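5-formaminoimidazole-4-carboxamide-1-(Beta)-D-ribofuranosyl 5'-monophosphate synthetase (Thermococcus kodakarensis, PDB 2PBZ) is the PurP protein of IMP biosynthesis, an ATP-binding ligase that probably formylates AICAR to FAICAR using formate and ATP. Local coordinates at the interface of chains A and B. Residues are numbered along the deposited sequence; one frame, centred on the assembly and turned at random. Chains: chain A/B, Hypothetical protein.

The interface of chains A and B. Residues chain A 195, 197-198, 207; chain B 167-169, 256-257.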
# COMPACT_ATOMS: atom_id res chain seq x y z
N ILE A 195 7.27 14.84 -2.95
CA ILE A 195 8.27 14.88 -4.00
C ILE A 195 9.60 14.86 -3.28
O ILE A 195 10.65 14.69 -3.89
CB ILE A 195 8.08 16.11 -4.91
CG1 ILE A 195 8.64 17.38 -4.31
CG2 ILE A 195 6.60 16.33 -5.14
CD1 ILE A 195 8.20 18.61 -5.11
N ASP A 197 10.99 12.72 -2.06
CA ASP A 197 11.60 11.39 -2.22
C ASP A 197 12.77 11.50 -3.18
O ASP A 197 13.48 12.51 -3.18
CB ASP A 197 10.60 10.38 -2.73
CG ASP A 197 9.65 9.92 -1.67
OD1 ASP A 197 10.05 10.00 -0.48
OD2 ASP A 197 8.50 9.49 -1.99
N GLY A 198 13.00 10.50 -4.02
CA GLY A 198 14.16 10.63 -4.89
C GLY A 198 15.35 10.99 -4.02
O GLY A 198 16.45 11.17 -4.54
N LEU A 207 14.09 19.03 -0.79
CA LEU A 207 13.03 19.06 -1.80
C LEU A 207 11.72 19.57 -1.22
O LEU A 207 11.54 19.63 -0.00
CB LEU A 207 12.79 17.66 -2.37
CG LEU A 207 13.61 17.14 -3.55
CD1 LEU A 207 14.94 17.85 -3.65
CD2 LEU A 207 13.79 15.63 -3.38
N PRO B 167 15.08 14.30 -9.29
CA PRO B 167 14.69 13.67 -8.02
C PRO B 167 13.20 13.95 -7.82
O PRO B 167 12.73 15.05 -8.12
CB PRO B 167 15.55 14.41 -6.99
CG PRO B 167 16.57 15.23 -7.83
CD PRO B 167 15.77 15.58 -9.04
N GLY B 168 12.44 12.97 -7.35
CA GLY B 168 11.04 13.26 -7.15
C GLY B 168 10.02 12.25 -7.61
O GLY B 168 9.51 12.35 -8.73
N VAL B 169 9.70 11.32 -6.73
CA VAL B 169 8.73 10.27 -6.99
C VAL B 169 8.53 9.86 -8.44
O VAL B 169 8.20 10.67 -9.31
CB VAL B 169 7.35 10.62 -6.38
CG1 VAL B 169 6.75 11.83 -7.07
CG2 VAL B 169 6.43 9.40 -6.50
N TYR B 256 7.99 12.72 -11.58
CA TYR B 256 7.25 13.90 -11.20
C TYR B 256 8.17 14.92 -10.52
O TYR B 256 8.66 14.71 -9.41
CB TYR B 256 6.04 13.55 -10.33
CG TYR B 256 5.06 14.68 -10.23
CD1 TYR B 256 4.45 15.20 -11.36
CD2 TYR B 256 4.78 15.28 -9.00
CE1 TYR B 256 3.57 16.29 -11.28
CE2 TYR B 256 3.90 16.37 -8.90
CZ TYR B 256 3.30 16.87 -10.05
OH TYR B 256 2.44 17.95 -9.96
N ASP B 257 8.40 16.00 -11.25
CA ASP B 257 9.26 17.12 -10.86
C ASP B 257 8.30 18.08 -10.17
O ASP B 257 8.66 18.83 -9.26
CB ASP B 257 9.75 17.82 -12.15
CG ASP B 257 11.24 18.06 -12.17
OD1 ASP B 257 11.73 18.69 -13.14
OD2 ASP B 257 11.93 17.61 -11.23
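A:Ile195, just past the end of strand 183-194, presses an aliphatic side chain against two loops of chain B and hides 46 Å² there. At its CB the branches part. CG1 falls between N and C (chi1 80°), and CG2 turns to the side of N, away from C. CG2 of A:Ile195 lies 4.4 Å from CD2 of B:Tyr256. The other branch runs extended through CG1 (chi2 -169°), so that CD1 of A:Ile195 becomes the tip and meets the carbonyl oxygen O of B:Asp257 at 4.2 Å. That is loose packing of a methyl on a peptide group. The backbone of the same residue adds the tighter touch: the carbonyl O of A:Ile195 lies 3.6 Å from CA of B:Gly168, where the absence of a side chain permits close approach. Glycine meets glycine nearby, with CA of A:Gly198 3.8 Å from N of B:Gly168. Beside them A:Leu207 crosses B:Pro167 at about a right angle, its CD2 branch resting 4.2 Å from the ring carbon CB. A:Asp197 only brushes the partner, and its CB, not its carboxylate, comes nearest, 4.2 Å from N of B:Val169. No polar pair bonds across this patch, so shape and van der Waals contact carry it, a case of loops docking through backbone and aliphatic groups. The B loop links strands 161-164 and 170-178, both of which contribute to the ATP pocket; the A loop also carries A:Arg201, a residue assigned to ATP binding although no ATP is modelled on it in this chain. The patch may therefore hold in place a loop with a role in nucleotide binding, if the deposited trimer, or a larger oligomer containing it, is the working form.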